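Glutathione S-transferase (Ceriporiopsis subvermispora, PDB 6J3E) binds glutathione and, as a serine-type glutathione S-transferase, probably transfers it to electrophilic substrates, perhaps aryl ethers as in its LigE-type etherase relatives. Local coordinates at residues A49-C52 and K53-A57; A126-P129 and I130-A134; I216-K219 and R220-P224; E153-G156 and G157-L160. All coordinates share one frame; numbering follows the deposited sequence.

Interaction 1: A49-C52 and K53-A57; sequences ASVC and KEIGA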
loop_
_atom_site.group_PDB
_atom_site.type_symbol
_atom_site.label_atom_id
_atom_site.label_comp_id
_atom_site.label_asym_id
_atom_site.label_seq_id
_atom_site.Cartn_x
_atom_site.Cartn_y
_atom_site.Cartn_z
ATOM N N ALA A 49 21.543 -7.077 17.975
ATOM C CA ALA A 49 22.521 -6.105 17.510
ATOM C C ALA A 49 23.921 -6.710 17.516
ATOM O O ALA A 49 24.635 -6.695 16.499
ATOM C CB ALA A 49 22.453 -4.857 18.389
ATOM N N SER A 50 24.293 -7.318 18.646
ATOM C CA SER A 50 25.629 -7.872 18.809
ATOM C C SER A 50 25.932 -8.935 17.763
ATOM O O SER A 50 27.035 -8.978 17.211
ATOM C CB SER A 50 25.768 -8.442 20.215
ATOM O OG SER A 50 27.115 -8.744 20.482
ATOM N N VAL A 51 24.966 -9.797 17.463
ATOM C CA VAL A 51 25.215 -10.828 16.465
ATOM C C VAL A 51 25.293 -10.217 15.073
ATOM O O VAL A 51 26.062 -10.673 14.219
ATOM C CB VAL A 51 24.125 -11.908 16.546
ATOM C CG1 VAL A 51 24.068 -12.706 15.232
ATOM C CG2 VAL A 51 24.356 -12.820 17.739
ATOM N N CYS A 52 24.489 -9.191 14.807
ATOM C CA CYS A 52 24.512 -8.599 13.471
ATOM C C CYS A 52 25.872 -7.994 13.170
ATOM O O CYS A 52 26.370 -8.091 12.043
ATOM C CB CYS A 52 23.437 -7.530 13.331
ATOM S SG CYS A 52 21.758 -8.158 13.197
ATOM N N LYS A 53 26.482 -7.356 14.166
ATOM C CA LYS A 53 27.790 -6.768 13.940
ATOM C C LYS A 53 28.819 -7.849 13.648
ATOM O O LYS A 53 29.637 -7.700 12.733
ATOM C CB LYS A 53 28.191 -5.913 15.137
ATOM C CG LYS A 53 27.268 -4.733 15.309
ATOM C CD LYS A 53 27.993 -3.525 15.814
ATOM C CE LYS A 53 27.053 -2.336 15.864
ATOM N NZ LYS A 53 26.687 -1.865 14.503
ATOM N N GLU A 54 28.753 -8.971 14.372
ATOM C CA GLU A 54 29.715 -10.049 14.152
ATOM C C GLU A 54 29.666 -10.560 12.721
ATOM O O GLU A 54 30.710 -10.818 12.114
ATOM C CB GLU A 54 29.468 -11.199 15.132
ATOM C CG GLU A 54 29.641 -10.820 16.609
ATOM C CD GLU A 54 29.790 -12.035 17.525
ATOM O OE1 GLU A 54 30.233 -11.850 18.685
ATOM O OE2 GLU A 54 29.475 -13.169 17.079
ATOM N N ILE A 55 28.462 -10.702 12.159
ATOM C CA ILE A 55 28.295 -11.288 10.837
ATOM C C ILE A 55 28.177 -10.239 9.748
ATOM O O ILE A 55 28.065 -10.592 8.560
ATOM C CB ILE A 55 27.082 -12.235 10.811
ATOM C CG1 ILE A 55 25.813 -11.484 11.194
ATOM C CG2 ILE A 55 27.278 -13.393 11.788
ATOM C CD1 ILE A 55 24.593 -12.352 11.097
ATOM N N GLY A 56 28.221 -8.959 10.103
ATOM C CA GLY A 56 28.202 -7.925 9.089
ATOM C C GLY A 56 26.855 -7.703 8.443
ATOM O O GLY A 56 26.793 -7.374 7.259
ATOM N N ALA A 57 25.771 -7.858 9.194
ATOM C CA ALA A 57 24.438 -7.644 8.652
ATOM C C ALA A 57 24.123 -6.160 8.563
ATOM O O ALA A 57 24.571 -5.362 9.385
ATOM C CB ALA A 57 23.398 -8.341 9.522
#
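From A49 to I55 the backbone is helical, held by i to i+4 bonds such as K53 N to A49 O (3.0 Å) and I55 N to V51 O (3.2 Å), until G56 turns the chain out of the helix. On the inner side V51 and I55, one turn apart, cross each other at an angle, V51 CG1 reaching I55 CD1 at 4.2 Å. Apolar V51 and I55 suit this face, which lies on Y8 of strand 5-9. The first torsion of I55 (59°) sets CG1 between its own backbone N and carbonyl carbon and so presses it against the carbonyl of the previous turn, 3.1 Å from V51 O. The helix closes with a Schellman motif: A57 N bonds to C52 O at 2.9 Å, and within it G56 N bonds to K53 O at 3.2 Å, with a weak second reach toward C52 O. The positive phi of G56 (75°) is easily adopted by glycine. The apolar contact that goes with the motif is C52 CB on A57 CB at 3.9 Å, two small buried side chains, with A57 also resting on V73 of strand 73-76 in the thioredoxin-like domain. C52 also lies about 5 Å, side chain to side chain, from glutathione-binding L71. K53 and E54 are exposed, where their charges can stay solvated; K53 NZ is also hydrogen-bonded to Y69 OH.

Interaction 2: A126-P129 and I130-A134; sequences ALAP and IMLPA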
loop_
_atom_site.group_PDB
_atom_site.type_symbol
_atom_site.label_atom_id
_atom_site.label_comp_id
_atom_site.label_asym_id
_atom_site.label_seq_id
_atom_site.Cartn_x
_atom_site.Cartn_y
_atom_site.Cartn_z
ATOM N N ALA A 126 -2.283 -2.516 13.424
ATOM C CA ALA A 126 -3.516 -2.983 14.055
ATOM C C ALA A 126 -3.248 -4.174 14.965
ATOM O O ALA A 126 -3.854 -4.290 16.032
ATOM C CB ALA A 126 -4.553 -3.344 12.989
ATOM N N LEU A 127 -2.325 -5.059 14.571
ATOM C CA LEU A 127 -2.027 -6.212 15.409
ATOM C C LEU A 127 -1.349 -5.814 16.709
ATOM O O LEU A 127 -1.636 -6.409 17.755
ATOM C CB LEU A 127 -1.152 -7.207 14.663
ATOM C CG LEU A 127 -1.798 -7.813 13.433
ATOM C CD1 LEU A 127 -0.836 -8.794 12.780
ATOM C CD2 LEU A 127 -3.023 -8.536 13.844
ATOM N N ALA A 128 -0.490 -4.793 16.672
ATOM C CA ALA A 128 0.467 -4.537 17.751
ATOM C C ALA A 128 -0.152 -4.508 19.148
ATOM O O ALA A 128 0.385 -5.185 20.042
ATOM C CB ALA A 128 1.222 -3.236 17.441
ATOM N N PRO A 129 -1.259 -3.796 19.409
ATOM C CA PRO A 129 -1.738 -3.721 20.801
ATOM C C PRO A 129 -2.146 -5.062 21.386
ATOM O O PRO A 129 -2.056 -5.235 22.609
ATOM C CB PRO A 129 -2.921 -2.742 20.726
ATOM C CG PRO A 129 -3.245 -2.606 19.349
ATOM C CD PRO A 129 -2.028 -2.896 18.538
ATOM N N ILE A 130 -2.553 -6.018 20.559
ATOM C CA ILE A 130 -2.894 -7.349 21.050
ATOM C C ILE A 130 -1.707 -8.287 20.976
ATOM O O ILE A 130 -1.480 -9.087 21.890
ATOM C CB ILE A 130 -4.092 -7.904 20.261
ATOM C CG1 ILE A 130 -5.388 -7.234 20.744
ATOM C CG2 ILE A 130 -4.143 -9.441 20.359
ATOM C CD1 ILE A 130 -6.529 -7.333 19.775
ATOM N N MET A 131 -0.919 -8.184 19.910
ATOM C CA MET A 131 0.060 -9.220 19.631
ATOM C C MET A 131 1.399 -9.000 20.335
ATOM O O MET A 131 2.034 -9.971 20.750
ATOM C CB MET A 131 0.265 -9.337 18.118
ATOM C CG MET A 131 -0.914 -9.960 17.373
ATOM S SD MET A 131 -1.406 -11.561 18.067
ATOM C CE MET A 131 0.159 -12.474 18.004
ATOM N N LEU A 132 1.852 -7.761 20.493
ATOM C CA LEU A 132 3.128 -7.550 21.176
ATOM C C LEU A 132 3.086 -7.997 22.632
ATOM O O LEU A 132 4.035 -8.671 23.072
ATOM C CB LEU A 132 3.563 -6.087 21.051
ATOM C CG LEU A 132 3.805 -5.547 19.642
ATOM C CD1 LEU A 132 4.627 -4.267 19.666
ATOM C CD2 LEU A 132 4.450 -6.584 18.762
ATOM N N PRO A 133 2.056 -7.679 23.428
ATOM C CA PRO A 133 1.999 -8.268 24.773
ATOM C C PRO A 133 1.932 -9.780 24.737
ATOM O O PRO A 133 2.603 -10.454 25.525
ATOM C CB PRO A 133 0.723 -7.660 25.368
ATOM C CG PRO A 133 0.493 -6.425 24.579
ATOM C CD PRO A 133 0.946 -6.740 23.201
ATOM N N ALA A 134 1.132 -10.340 23.836
ATOM C CA ALA A 134 1.089 -11.787 23.719
ATOM C C ALA A 134 2.475 -12.362 23.432
ATOM O O ALA A 134 2.858 -13.384 24.014
ATOM C CB ALA A 134 0.094 -12.195 22.633
#
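L127 O receives two backbone N-H groups, from M131 N at 2.9 Å and from I130 N at 3.0 Å, which arrive on opposite faces of its carbonyl plane; L132 N bonds to A128 O at 3.0 Å. The helix is irregular here: P129 and P133 have no N-H to give, and I130 N turns to L127 O, three residues back. The P133 ring rests on the carbonyl of the previous turn, its CD 3.4 Å from P129 O. Side chains pair four residues apart. M131 CG lies on L127 CB at 3.9 Å, and bends at chi2 (-53°) and chi3 (-55°) swing the sulfur and methyl away from L127 toward W217 and V221 of helix 206-222, a use suited to a flexible, unbranched chain. On another face A128 CB meets L132 CG at 4.1 Å; the small alanine leaves room for the leucine, whose side chain is about 4 Å from that of glutathione-binding R151. I130 packs against helix 169-189, so helix 109-136 joins it to helix 206-222 in the all-helical C-terminal domain. P129 O meets ring carbons in place of an N-H, so this turn has one regular bond fewer, and the bonds to L127 O and A128 O and the apolar pairs carry it.

Interaction 3: I216-K219 and R220-P224; sequences IWVK and RVLGP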
loop_
_atom_site.group_PDB
_atom_site.type_symbol
_atom_site.label_atom_id
_atom_site.label_comp_id
_atom_site.label_asym_id
_atom_site.label_seq_id
_atom_site.Cartn_x
_atom_site.Cartn_y
_atom_site.Cartn_z
ATOM N N ILE A 216 0.447 -16.687 10.744
ATOM C CA ILE A 216 0.936 -17.816 11.538
ATOM C C ILE A 216 1.449 -17.329 12.888
ATOM O O ILE A 216 1.365 -18.047 13.895
ATOM C CB ILE A 216 2.001 -18.628 10.765
ATOM C CG1 ILE A 216 2.053 -20.052 11.294
ATOM C CG2 ILE A 216 3.398 -18.020 10.873
ATOM C CD1 ILE A 216 0.735 -20.753 11.234
ATOM N N TRP A 217 1.956 -16.094 12.939
ATOM C CA TRP A 217 2.316 -15.465 14.206
ATOM C C TRP A 217 1.105 -15.358 15.114
ATOM O O TRP A 217 1.168 -15.681 16.307
ATOM C CB TRP A 217 2.916 -14.080 13.931
ATOM C CG TRP A 217 3.241 -13.220 15.127
ATOM C CD1 TRP A 217 3.831 -13.613 16.304
ATOM C CD2 TRP A 217 2.993 -11.812 15.257
ATOM N NE1 TRP A 217 3.980 -12.537 17.135
ATOM C CE2 TRP A 217 3.475 -11.420 16.524
ATOM C CE3 TRP A 217 2.428 -10.840 14.416
ATOM C CZ2 TRP A 217 3.407 -10.104 16.970
ATOM C CZ3 TRP A 217 2.350 -9.539 14.864
ATOM C CH2 TRP A 217 2.845 -9.178 16.129
ATOM N N VAL A 218 -0.012 -14.881 14.564
ATOM C CA VAL A 218 -1.231 -14.752 15.355
ATOM C C VAL A 218 -1.697 -16.118 15.816
ATOM O O VAL A 218 -2.129 -16.292 16.963
ATOM C CB VAL A 218 -2.312 -14.032 14.533
ATOM C CG1 VAL A 218 -3.645 -14.069 15.255
ATOM C CG2 VAL A 218 -1.887 -12.604 14.247
ATOM N N LYS A 219 -1.607 -17.114 14.929
ATOM C CA LYS A 219 -2.121 -18.436 15.256
ATOM C C LYS A 219 -1.271 -19.092 16.324
ATOM O O LYS A 219 -1.802 -19.651 17.290
ATOM C CB LYS A 219 -2.178 -19.321 14.011
ATOM C CG LYS A 219 -2.672 -20.741 14.295
ATOM C CD LYS A 219 -2.691 -21.611 13.029
ATOM C CE LYS A 219 -3.346 -22.965 13.271
ATOM N NZ LYS A 219 -3.494 -23.755 12.029
ATOM N N ARG A 220 0.053 -19.019 16.183
ATOM C CA ARG A 220 0.898 -19.747 17.120
ATOM C C ARG A 220 0.984 -19.031 18.461
ATOM O O ARG A 220 0.933 -19.684 19.512
ATOM C CB ARG A 220 2.268 -19.981 16.503
ATOM C CG ARG A 220 2.218 -21.108 15.502
ATOM C CD ARG A 220 3.231 -20.950 14.390
ATOM N NE ARG A 220 4.468 -21.650 14.683
ATOM C CZ ARG A 220 4.887 -22.734 14.045
ATOM N NH1 ARG A 220 4.175 -23.252 13.048
ATOM N NH2 ARG A 220 6.033 -23.281 14.405
ATOM N N VAL A 221 1.045 -17.697 18.452
ATOM C CA VAL A 221 1.244 -16.958 19.695
ATOM C C VAL A 221 -0.046 -16.869 20.494
ATOM O O VAL A 221 -0.055 -17.144 21.696
ATOM C CB VAL A 221 1.839 -15.569 19.412
ATOM C CG1 VAL A 221 1.688 -14.656 20.633
ATOM C CG2 VAL A 221 3.306 -15.713 19.036
ATOM N N LEU A 222 -1.153 -16.475 19.863
ATOM C CA LEU A 222 -2.425 -16.501 20.581
ATOM C C LEU A 222 -2.875 -17.929 20.876
ATOM O O LEU A 222 -3.575 -18.165 21.870
ATOM C CB LEU A 222 -3.501 -15.757 19.797
ATOM C CG LEU A 222 -3.377 -14.235 19.852
ATOM C CD1 LEU A 222 -4.636 -13.570 19.318
ATOM C CD2 LEU A 222 -3.106 -13.800 21.267
ATOM N N GLY A 223 -2.478 -18.891 20.044
ATOM C CA GLY A 223 -2.774 -20.282 20.297
ATOM C C GLY A 223 -3.838 -20.843 19.376
ATOM O O GLY A 223 -4.921 -20.272 19.210
ATOM N N PRO A 224 -3.540 -21.991 18.758
ATOM C CA PRO A 224 -4.501 -22.597 17.818
ATOM C C PRO A 224 -5.883 -22.848 18.405
ATOM O O PRO A 224 -6.861 -22.910 17.647
ATOM C CB PRO A 224 -3.828 -23.919 17.419
ATOM C CG PRO A 224 -2.401 -23.792 17.812
ATOM C CD PRO A 224 -2.287 -22.761 18.883
#
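R220 and K219, with W217, carry the contact at the C-terminal end of helix 206-222, part of the all-helical glutathione S-transferase domain. R220 folds its aliphatic part back over the previous turn: R220 CD sits 3.4 Å from I216 CG1, and R220 N bonds to I216 O at 2.8 Å. The bend at chi3 (94°) then turns the guanidinium away from the helix, where NH2 forms a salt bridge with D17, NH1 another with E251, and NE bonds to A19 O. Arginine suits such a buried place because its methylenes pack on I216 while its nitrogens join the loop at D17 and A19 to E251 near the C-terminus. W217 and V221 lie side by side and point the same way, W217 CD1 3.5 Å from V221 CG2; the indole, wide and flat, also meets the rings of W20 and W214. K219 is fully extended and partly exposed, its CE loosely near P224 CB. Its carbonyl accepts the N-H that closes the helix, that of G223. G223 takes a positive phi (107°), accessible to a residue without a beta carbon, and P224, lacking an N-H, follows with CD 3.5 Å from K219 O. G223 N reaches the same K219 O at 2.9 Å, approaching from above the carbonyl plane.

Interaction 4: E153-G156 and G157-L160; sequences ESAG and GVKL. With EDO (1,2-ethanediol), chain F.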
loop_
_atom_site.group_PDB
_atom_site.type_symbol
_atom_site.label_atom_id
_atom_site.label_comp_id
_atom_site.label_asym_id
_atom_site.label_seq_id
_atom_site.Cartn_x
_atom_site.Cartn_y
_atom_site.Cartn_z
ATOM N N GLU A 153 8.422 1.403 26.951
ATOM C CA GLU A 153 8.940 2.761 26.837
ATOM C C GLU A 153 8.456 3.421 25.556
ATOM O O GLU A 153 7.972 4.558 25.572
ATOM C CB GLU A 153 10.465 2.764 26.877
ATOM C CG GLU A 153 11.011 4.171 26.759
ATOM C CD GLU A 153 12.481 4.214 26.439
ATOM O OE1 GLU A 153 13.030 3.164 26.030
ATOM O OE2 GLU A 153 13.080 5.302 26.604
ATOM N N SER A 154 8.589 2.720 24.429
ATOM C CA SER A 154 8.083 3.215 23.153
ATOM C C SER A 154 6.589 3.508 23.182
ATOM O O SER A 154 6.087 4.152 22.255
ATOM C CB SER A 154 8.379 2.198 22.053
ATOM O OG SER A 154 7.353 1.221 22.031
ATOM N N ALA A 155 5.870 3.046 24.208
ATOM C CA ALA A 155 4.451 3.328 24.368
ATOM C C ALA A 155 4.197 4.334 25.482
ATOM O O ALA A 155 3.143 4.300 26.121
ATOM C CB ALA A 155 3.668 2.041 24.637
ATOM N N GLY A 156 5.152 5.227 25.738
ATOM C CA GLY A 156 4.968 6.245 26.764
ATOM C C GLY A 156 4.822 5.726 28.173
ATOM O O GLY A 156 4.350 6.459 29.046
ATOM N N GLY A 157 5.193 4.469 28.427
ATOM C CA GLY A 157 5.204 3.911 29.760
ATOM C C GLY A 157 4.075 2.942 30.079
ATOM O O GLY A 157 4.195 2.171 31.047
ATOM N N VAL A 158 2.982 2.948 29.313
ATOM C CA VAL A 158 1.853 2.100 29.685
ATOM C C VAL A 158 2.261 0.632 29.597
ATOM O O VAL A 158 2.829 0.181 28.596
ATOM C CB VAL A 158 0.623 2.421 28.825
ATOM C CG1 VAL A 158 0.983 2.503 27.369
ATOM C CG2 VAL A 158 -0.452 1.375 29.046
ATOM N N LYS A 159 2.006 -0.118 30.663
ATOM C CA LYS A 159 2.489 -1.488 30.718
ATOM C C LYS A 159 1.720 -2.396 29.764
ATOM O O LYS A 159 0.596 -2.108 29.341
ATOM C CB LYS A 159 2.407 -2.014 32.138
ATOM C CG LYS A 159 3.135 -1.109 33.111
ATOM C CD LYS A 159 2.956 -1.591 34.538
ATOM C CE LYS A 159 1.572 -1.218 35.062
ATOM N NZ LYS A 159 1.611 -0.806 36.490
ATOM N N LEU A 160 2.354 -3.516 29.427
ATOM C CA LEU A 160 1.826 -4.364 28.373
ATOM C C LEU A 160 0.412 -4.830 28.689
ATOM O O LEU A 160 -0.445 -4.893 27.795
ATOM C CB LEU A 160 2.748 -5.559 28.153
ATOM C CG LEU A 160 4.068 -5.256 27.455
ATOM C CD1 LEU A 160 4.764 -6.547 27.147
ATOM C CD2 LEU A 160 3.837 -4.478 26.172
HETATM C C1 EDO F . -2.806 -7.296 26.137
HETATM O O1 EDO F . -3.048 -6.116 26.924
HETATM C C2 EDO F . -3.354 -8.540 26.848
HETATM O O2 EDO F . -2.676 -8.746 28.090
#
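A Schellman motif ends helix 141-153 at G156, a few residues after glutathione-binding R151, and the chain folds on directly through a type I' turn in which A155 and V158 touch. In the first turn, a type I turn from E153 to G156, G156 N bonds to E153 O at 2.9 Å, while G157 N turns back to the carbonyl of E152. The second runs from A155 to V158 with G156 and G157 at its corners, phi 64° and 105°; both positive values are readily reached by glycine, and two in succession give a turn of the inverted, primed kind. Its closing bond, V158 N to A155 O, is straight but weak at 3.5 Å. With chi1 at 47°, CG1 of V158 is tucked over its own backbone, 3.1 Å from A155 O and 3.9 Å from A155 CB. The short alanine side chain lets the valine methyl come this close. Beyond the turn V158 O accepts the indole N-H of W163, and L160, the buried residue, packs on P133 and N136 of helix 109-136. L160 O takes a hydrogen bond from O1 of an ethanediol at 3.0 Å, a molecule probably left by crystallisation that also bonds to A164 N. With one weak bond and the contacts of one valine methyl across it, this surface turn owes its shape chiefly to the backbone freedom of its two glycines.

How the interactions relate
Along the chain the order is interaction 1, 2, 4, 3. Interaction 1 belongs to the thioredoxin-like N-terminal domain and stands apart, its centre about 27 to 29 Å from those of the others. The remaining three share the helical C-terminal domain, with interaction 2 in the middle: its centre is about 12 Å from that of interaction 3, and about 13 Å from that of interaction 4. Helices 109-136 and 206-222 join through M131 CB on W217 CH2 (3.3 Å) and A134 CB on V221 CG1 (3.5 Å), whereas P133 CG meets L160 O at 3.7 Å. Interactions 3 and 4 do not touch. Glutathione-binding residues lie near members of both domains, consistent with a site between them.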